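Local coordinates for GDSL-like protein (Roseburia intestinalis L1-82, PDB 6HH9) that probably removes acetyl groups from xylan, as a GDSL-like esterase of the SGNH hydrolase superfamily, at residues A[136-141]-A[165-170]; A[57-62]-A[205-210]; A[277-282]-A[345-350]. All coordinates share one frame; numbering follows the deposited sequence.

Interaction 1 of 3, residues A[136-141]-A[165-170]; sequences AVLLVH and PAVSMQ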
# COMPACT_ATOMS: atom_id res chain seq x y z
N ALA A 136 -7.84 -10.13 -11.90
CA ALA A 136 -7.81 -8.95 -12.74
C ALA A 136 -7.26 -7.78 -11.92
O ALA A 136 -7.78 -7.49 -10.85
CB ALA A 136 -9.20 -8.66 -13.23
N VAL A 137 -6.21 -7.14 -12.43
CA VAL A 137 -5.53 -6.04 -11.75
C VAL A 137 -5.78 -4.74 -12.53
O VAL A 137 -5.51 -4.68 -13.74
CB VAL A 137 -4.03 -6.30 -11.63
CG1 VAL A 137 -3.30 -5.11 -11.02
CG2 VAL A 137 -3.74 -7.58 -10.85
N LEU A 138 -6.29 -3.71 -11.84
CA LEU A 138 -6.38 -2.36 -12.37
C LEU A 138 -5.50 -1.46 -11.50
O LEU A 138 -5.61 -1.49 -10.29
CB LEU A 138 -7.84 -1.91 -12.34
CG LEU A 138 -8.13 -0.45 -12.66
CD1 LEU A 138 -7.79 -0.10 -14.10
CD2 LEU A 138 -9.59 -0.13 -12.41
N LEU A 139 -4.60 -0.70 -12.13
CA LEU A 139 -3.79 0.29 -11.43
C LEU A 139 -4.55 1.62 -11.43
O LEU A 139 -5.10 2.03 -12.46
CB LEU A 139 -2.44 0.42 -12.13
CG LEU A 139 -1.68 -0.89 -12.30
CD1 LEU A 139 -0.25 -0.64 -12.75
CD2 LEU A 139 -1.69 -1.70 -11.02
N VAL A 140 -4.59 2.26 -10.25
CA VAL A 140 -5.20 3.56 -10.10
C VAL A 140 -4.16 4.56 -9.59
O VAL A 140 -3.48 4.32 -8.59
CB VAL A 140 -6.42 3.46 -9.17
CG1 VAL A 140 -6.96 4.83 -8.80
CG2 VAL A 140 -7.49 2.60 -9.81
N HIS A 141 -4.03 5.66 -10.32
CA HIS A 141 -3.09 6.72 -9.99
C HIS A 141 -3.83 7.95 -9.50
O HIS A 141 -4.38 8.71 -10.29
CB HIS A 141 -2.22 7.09 -11.20
CG HIS A 141 -1.61 5.93 -11.90
ND1 HIS A 141 -0.65 5.14 -11.30
CD2 HIS A 141 -1.78 5.45 -13.16
CE1 HIS A 141 -0.28 4.19 -12.15
NE2 HIS A 141 -0.95 4.37 -13.31
N PRO A 165 -4.14 -2.61 -17.16
CA PRO A 165 -4.93 -1.40 -17.30
C PRO A 165 -4.54 -0.43 -16.18
O PRO A 165 -4.23 -0.88 -15.09
CB PRO A 165 -6.39 -1.84 -17.12
CG PRO A 165 -6.37 -3.33 -17.26
CD PRO A 165 -4.98 -3.78 -16.85
N ALA A 166 -4.59 0.87 -16.44
CA ALA A 166 -4.26 1.87 -15.44
C ALA A 166 -5.06 3.14 -15.73
O ALA A 166 -5.02 3.63 -16.83
CB ALA A 166 -2.78 2.15 -15.43
N VAL A 167 -5.77 3.65 -14.73
CA VAL A 167 -6.44 4.91 -14.85
C VAL A 167 -5.78 5.90 -13.89
O VAL A 167 -5.22 5.51 -12.86
CB VAL A 167 -7.97 4.78 -14.63
CG1 VAL A 167 -8.58 3.75 -15.58
CG2 VAL A 167 -8.34 4.47 -13.20
N SER A 168 -5.85 7.19 -14.26
CA SER A 168 -5.18 8.29 -13.59
C SER A 168 -6.13 9.48 -13.39
O SER A 168 -6.86 9.88 -14.29
CB SER A 168 -3.97 8.70 -14.37
OG SER A 168 -3.38 9.86 -13.81
N MET A 169 -6.08 10.04 -12.18
CA MET A 169 -6.75 11.28 -11.87
C MET A 169 -5.84 12.45 -12.24
O MET A 169 -6.30 13.60 -12.29
CB MET A 169 -7.09 11.35 -10.37
CG MET A 169 -7.90 10.16 -9.89
SD MET A 169 -9.33 9.75 -10.90
CE MET A 169 -8.91 8.03 -11.14
N GLN A 170 -4.56 12.17 -12.47
CA GLN A 170 -3.59 13.20 -12.79
C GLN A 170 -3.90 13.78 -14.18
O GLN A 170 -3.52 14.92 -14.47
CB GLN A 170 -2.17 12.65 -12.74
CG GLN A 170 -1.08 13.72 -12.81
CD GLN A 170 0.30 13.12 -12.87
OE1 GLN A 170 0.62 12.35 -13.77
NE2 GLN A 170 1.15 13.49 -11.92

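Interaction 2 of 3, residues A[57-62]-A[205-210]; sequences YHVYEW and VITYFL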
# COMPACT_ATOMS: atom_id res chain seq x y z
N TYR A 57 -16.00 1.83 -2.34
CA TYR A 57 -17.37 1.32 -2.20
C TYR A 57 -18.19 1.66 -3.46
O TYR A 57 -19.07 0.91 -3.84
CB TYR A 57 -18.04 1.84 -0.93
CG TYR A 57 -19.18 0.95 -0.49
CD1 TYR A 57 -18.94 -0.15 0.33
CD2 TYR A 57 -20.47 1.17 -0.94
CE1 TYR A 57 -19.97 -0.99 0.71
CE2 TYR A 57 -21.51 0.33 -0.57
CZ TYR A 57 -21.26 -0.75 0.26
OH TYR A 57 -22.28 -1.57 0.63
N HIS A 58 -17.90 2.81 -4.07
CA HIS A 58 -18.57 3.22 -5.29
C HIS A 58 -18.26 2.21 -6.40
O HIS A 58 -19.15 1.78 -7.09
CB HIS A 58 -18.19 4.64 -5.69
CG HIS A 58 -18.93 5.71 -4.95
ND1 HIS A 58 -20.30 5.70 -4.81
CD2 HIS A 58 -18.49 6.83 -4.34
CE1 HIS A 58 -20.67 6.76 -4.13
NE2 HIS A 58 -19.58 7.47 -3.83
N VAL A 59 -16.98 1.83 -6.52
CA VAL A 59 -16.57 0.89 -7.55
C VAL A 59 -17.21 -0.47 -7.28
O VAL A 59 -17.64 -1.15 -8.18
CB VAL A 59 -15.04 0.80 -7.64
CG1 VAL A 59 -14.58 -0.35 -8.53
CG2 VAL A 59 -14.45 2.10 -8.14
N TYR A 60 -17.28 -0.85 -6.01
CA TYR A 60 -17.94 -2.07 -5.60
C TYR A 60 -19.42 -2.06 -6.02
O TYR A 60 -19.93 -3.07 -6.51
CB TYR A 60 -17.72 -2.25 -4.10
CG TYR A 60 -18.56 -3.30 -3.44
CD1 TYR A 60 -18.38 -4.64 -3.72
CD2 TYR A 60 -19.49 -2.97 -2.46
CE1 TYR A 60 -19.12 -5.62 -3.08
CE2 TYR A 60 -20.24 -3.93 -1.82
CZ TYR A 60 -20.06 -5.27 -2.13
OH TYR A 60 -20.80 -6.22 -1.50
N GLU A 61 -20.12 -0.93 -5.85
CA GLU A 61 -21.55 -0.83 -6.17
C GLU A 61 -21.77 -0.89 -7.69
O GLU A 61 -22.81 -1.40 -8.15
CB GLU A 61 -22.16 0.45 -5.60
CG GLU A 61 -22.53 0.32 -4.14
CD GLU A 61 -22.99 1.60 -3.48
OE1 GLU A 61 -22.65 2.69 -4.00
OE2 GLU A 61 -23.69 1.50 -2.46
N TRP A 62 -20.79 -0.38 -8.44
CA TRP A 62 -20.77 -0.52 -9.89
C TRP A 62 -20.84 -2.01 -10.28
O TRP A 62 -21.62 -2.37 -11.18
CB TRP A 62 -19.53 0.12 -10.51
CG TRP A 62 -19.56 0.02 -12.01
CD1 TRP A 62 -20.11 0.91 -12.87
CD2 TRP A 62 -19.09 -1.07 -12.81
NE1 TRP A 62 -19.98 0.48 -14.16
CE2 TRP A 62 -19.35 -0.74 -14.16
CE3 TRP A 62 -18.47 -2.29 -12.54
CZ2 TRP A 62 -19.01 -1.57 -15.22
CZ3 TRP A 62 -18.12 -3.12 -13.58
CH2 TRP A 62 -18.40 -2.77 -14.91
N VAL A 205 -14.19 8.06 -12.72
CA VAL A 205 -13.10 7.89 -13.69
C VAL A 205 -12.77 6.39 -13.85
O VAL A 205 -12.33 5.92 -14.92
CB VAL A 205 -11.87 8.72 -13.30
CG1 VAL A 205 -10.71 8.53 -14.28
CG2 VAL A 205 -12.19 10.20 -13.14
N ILE A 206 -12.97 5.62 -12.78
CA ILE A 206 -12.70 4.20 -12.82
C ILE A 206 -13.84 3.49 -13.56
O ILE A 206 -13.58 2.70 -14.47
CB ILE A 206 -12.45 3.63 -11.41
CG1 ILE A 206 -11.23 4.29 -10.76
CG2 ILE A 206 -12.30 2.11 -11.46
CD1 ILE A 206 -11.07 3.94 -9.30
N THR A 207 -15.09 3.79 -13.18
CA THR A 207 -16.24 3.06 -13.68
C THR A 207 -16.47 3.40 -15.16
O THR A 207 -17.10 2.62 -15.89
CB THR A 207 -17.51 3.32 -12.86
OG1 THR A 207 -17.78 4.72 -12.92
CG2 THR A 207 -17.40 2.86 -11.42
N TYR A 208 -15.98 4.56 -15.60
CA TYR A 208 -15.99 4.91 -17.02
C TYR A 208 -15.22 3.86 -17.83
O TYR A 208 -15.67 3.38 -18.88
CB TYR A 208 -15.35 6.28 -17.26
CG TYR A 208 -15.22 6.64 -18.72
CD1 TYR A 208 -16.30 7.18 -19.41
CD2 TYR A 208 -14.04 6.42 -19.42
CE1 TYR A 208 -16.20 7.51 -20.75
CE2 TYR A 208 -13.93 6.75 -20.76
CZ TYR A 208 -15.02 7.29 -21.43
OH TYR A 208 -14.94 7.62 -22.74
N PHE A 209 -14.01 3.56 -17.34
CA PHE A 209 -13.14 2.58 -17.95
C PHE A 209 -13.83 1.21 -17.92
O PHE A 209 -13.82 0.49 -18.92
CB PHE A 209 -11.80 2.53 -17.22
CG PHE A 209 -10.91 1.43 -17.72
CD1 PHE A 209 -10.35 1.50 -18.98
CD2 PHE A 209 -10.65 0.31 -16.94
CE1 PHE A 209 -9.53 0.49 -19.44
CE2 PHE A 209 -9.84 -0.70 -17.41
CZ PHE A 209 -9.27 -0.61 -18.65
N LEU A 210 -14.40 0.88 -16.76
CA LEU A 210 -15.02 -0.43 -16.55
C LEU A 210 -16.21 -0.59 -17.51
O LEU A 210 -16.35 -1.66 -18.11
CB LEU A 210 -15.46 -0.58 -15.08
CG LEU A 210 -14.33 -0.79 -14.07
CD1 LEU A 210 -14.88 -1.13 -12.70
CD2 LEU A 210 -13.36 -1.88 -14.53

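Interaction 3 of 3, residues A[277-282]-A[345-350]; sequences GDSITL and KVEVRL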
# COMPACT_ATOMS: atom_id res chain seq x y z
N GLY A 277 18.12 1.49 26.76
CA GLY A 277 18.80 0.20 26.73
C GLY A 277 17.87 -0.99 26.49
O GLY A 277 18.36 -2.11 26.25
N ASP A 278 16.54 -0.80 26.58
CA ASP A 278 15.59 -1.87 26.16
C ASP A 278 15.93 -2.27 24.72
O ASP A 278 16.13 -1.40 23.87
CB ASP A 278 14.14 -1.41 26.20
CG ASP A 278 13.50 -1.41 27.58
OD1 ASP A 278 14.04 -2.08 28.46
OD2 ASP A 278 12.44 -0.74 27.75
N SER A 279 16.01 -3.58 24.46
CA SER A 279 16.37 -4.09 23.12
C SER A 279 15.59 -5.36 22.78
O SER A 279 14.89 -5.90 23.63
CB SER A 279 17.87 -4.31 23.00
OG SER A 279 18.31 -5.31 23.90
N ILE A 280 15.75 -5.79 21.52
CA ILE A 280 15.15 -7.00 20.91
C ILE A 280 16.05 -7.40 19.73
O ILE A 280 16.61 -6.53 19.07
CB ILE A 280 13.70 -6.73 20.46
CG1 ILE A 280 13.05 -7.94 19.79
CG2 ILE A 280 13.60 -5.51 19.55
CD1 ILE A 280 11.58 -7.73 19.49
N THR A 281 16.20 -8.70 19.49
CA THR A 281 17.00 -9.21 18.38
C THR A 281 16.13 -10.14 17.52
O THR A 281 15.37 -10.94 18.03
CB THR A 281 18.28 -9.91 18.86
OG1 THR A 281 17.93 -10.78 19.93
CG2 THR A 281 19.35 -8.96 19.36
N LEU A 282 16.26 -10.00 16.20
CA LEU A 282 15.53 -10.79 15.23
C LEU A 282 16.51 -11.34 14.20
O LEU A 282 17.52 -10.69 13.87
CB LEU A 282 14.46 -9.92 14.56
CG LEU A 282 13.46 -9.23 15.49
CD1 LEU A 282 13.93 -7.84 15.89
CD2 LEU A 282 12.09 -9.14 14.85
N LYS A 345 21.36 -10.65 11.38
CA LYS A 345 21.01 -10.33 12.77
C LYS A 345 20.50 -8.88 12.82
O LYS A 345 21.16 -8.00 12.30
CB LYS A 345 22.22 -10.58 13.68
CG LYS A 345 22.14 -9.98 15.08
CD LYS A 345 23.40 -10.24 15.89
CE LYS A 345 23.77 -9.12 16.86
NZ LYS A 345 25.25 -9.03 17.03
N VAL A 346 19.31 -8.66 13.40
CA VAL A 346 18.76 -7.29 13.53
C VAL A 346 18.53 -6.99 15.01
O VAL A 346 17.93 -7.77 15.71
CB VAL A 346 17.47 -7.11 12.70
CG1 VAL A 346 16.85 -5.74 12.92
CG2 VAL A 346 17.73 -7.33 11.22
N GLU A 347 19.03 -5.85 15.48
CA GLU A 347 18.80 -5.41 16.86
C GLU A 347 18.16 -4.03 16.84
O GLU A 347 18.53 -3.19 16.01
CB GLU A 347 20.10 -5.39 17.67
CG GLU A 347 19.86 -5.37 19.18
CD GLU A 347 21.06 -4.99 20.04
OE1 GLU A 347 22.19 -4.95 19.49
OE2 GLU A 347 20.86 -4.72 21.26
N VAL A 348 17.20 -3.82 17.75
CA VAL A 348 16.59 -2.53 17.99
C VAL A 348 16.74 -2.20 19.48
O VAL A 348 16.33 -2.97 20.33
CB VAL A 348 15.11 -2.52 17.55
CG1 VAL A 348 14.49 -1.15 17.69
CG2 VAL A 348 14.94 -3.03 16.13
N ARG A 349 17.35 -1.05 19.79
CA ARG A 349 17.47 -0.60 21.17
C ARG A 349 17.11 0.88 21.31
O ARG A 349 17.32 1.70 20.42
CB ARG A 349 18.86 -0.94 21.75
CG ARG A 349 20.06 -0.45 20.96
CD ARG A 349 21.35 -0.97 21.63
NE ARG A 349 21.61 -0.35 22.93
CZ ARG A 349 21.59 -0.97 24.12
NH1 ARG A 349 21.32 -2.26 24.20
NH2 ARG A 349 21.85 -0.29 25.23
N LEU A 350 16.50 1.18 22.46
CA LEU A 350 16.13 2.54 22.82
C LEU A 350 17.40 3.27 23.22
O LEU A 350 18.15 2.77 24.02
CB LEU A 350 15.10 2.49 23.96
CG LEU A 350 13.63 2.57 23.54
CD1 LEU A 350 13.32 1.69 22.35
CD2 LEU A 350 12.73 2.22 24.70
O HOH W 1 21.68 -2.28 27.34

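Interaction 1 of 3, residues A[136-141]-A[165-170]
His141 holds CG anti to its carbonyl carbon (chi1 -49°), which lays the ring back along strand 166-168, against the methyl of Ala166 and the backbone carbonyl of Val167. Val140 has CG1 anti to its backbone N (chi1 171°), leaving CG2 beside CG2 of Val167 at 4.0 Å. The two strands are neighbours in the parallel part of the SGNH hydrolase sheet. They are the two ends of a beta-alpha-beta crossover through helix 152-162.

Four backbone hydrogen bonds zip the strands: Leu139 N to Pro165 O, Val167 N to Leu139 O, His141 N to Val167 O at 2.8 Å, and Met169 N to His141 O at 2.9 Å. The last carries the ladder beyond strand 166-168. On the face with Leu139 and His141, CB of Leu139 meets CB of Ala166 at 3.7 Å, and helix 152-162 packs over this side. On the other face, Leu138 CD1 lies 3.8 Å from Pro165 CB, and helix 196-214 covers these residues.

His141 ND1 is hydrogen-bonded to Ser108 OG, which is likely to hold the rotation of the buried imidazole. At its far end, His141 NE2 lies 3.6 Å from the methyl CB of Ala166, in an oblique approach.

Interaction 2 of 3, residues A[57-62]-A[205-210]
Trp62 and Leu210 make a CH-pi contact. CB of Leu210 sits over the six-membered ring of Trp62, 3.8 Å from its centroid and 16° off the normal. The Leu210 methyl CD1 reaches the same ring at Trp62 CE3, 3.8 Å away. Trp62 holds CG anti to its backbone N (chi1 -177°), which carries the indole across to helix 196-214.

Van der Waals packing does the rest. Thr207 slides past the pyrrole part of the indole, with CB 3.5 Å from Trp62 CD1. Its methyl CG2 lies 3.6 Å from Trp62 CB. Deeper in, Val59 and Ile206 cross at about a right angle, with CG2 of Val59 4.0 Å from CG2 of Ile206.

No hydrogen bond joins the two segments. Trp62 NE1 makes a weak bond to Asp211, and Thr207 OG1 makes weak bonds within its own helix.

The helices run in roughly the same direction, 25° apart, and the axes of the two segments come within 10.0 Å. They pack side by side, as in the alpha/beta/alpha sandwich of SGNH hydrolases. Helix 18-28 adds Met24 against Trp62 and Leu20 against Leu210, while Ile206 rests on Leu138 and Val140 of strand 136-141.

Interaction 3 of 3, residues A[277-282]-A[345-350]
Arg349 pairs with Ser279 across two antiparallel strands, and its side chain bends back over the turn at Gly277. CB meets Ser279 CB at 3.7 Å and Asp278 O at 3.5 Å. CG stands between the backbone N and carbonyl carbon (chi1 54°), and the chain bends at chi3, bringing the guanidinium over Gly277. There NH2 comes to 3.4 Å from Gly277 CA. NH2 also donates to a water at 2.9 Å. NH1 faces Glu347 OE2 in a long salt bridge of 3.9 Å, with the carboxylate oxygen at the guanidinium edge. Were Arg349 replaced by an alanine, Glu347 would probably lose this distant charge partner, and Gly277 and the water would lose the guanidinium lying against them.

On the same face, Thr281 CG2 packs along Glu347 CG at 3.6 Å. The opposite face carries Val346 and also Ile280, Leu282 and Val348, which meet strands 271-273 and 361-370 through Trp271, Leu363 and Val366.

Six backbone hydrogen bonds join the segments, that from Ile280 N to Val348 O being weak. Gly277 N to Leu350 O lies ahead of the start of strand 279-286. The alternating pairs are those of an antiparallel ladder; the apolar face turned to strands 271-273 and 361-370 is consistent with a beta-sandwich.

Interactions 1 and 2 belong to the alpha/beta part of the chain, which has the GDSL/SGNH hydrolase fold, and they touch each other. Helix 196-214 is common ground: Ile206 packs on Val167, Phe209 on Pro165, and Val205 on Met169. Interaction 1 is nested inside the chain loop that interaction 2 closes. Both are buried, but interaction 1 is a backbone ladder between parallel strands, while interaction 2 has no hydrogen bond across it and rests on apolar and CH-pi packing. Interaction 3 stands apart in the all-beta part, its centre about 40 Å from that of interaction 1 and about 46 Å from that of interaction 2. It is only partly buried. Its ladder is antiparallel, and charged groups and a water occupy its outer face.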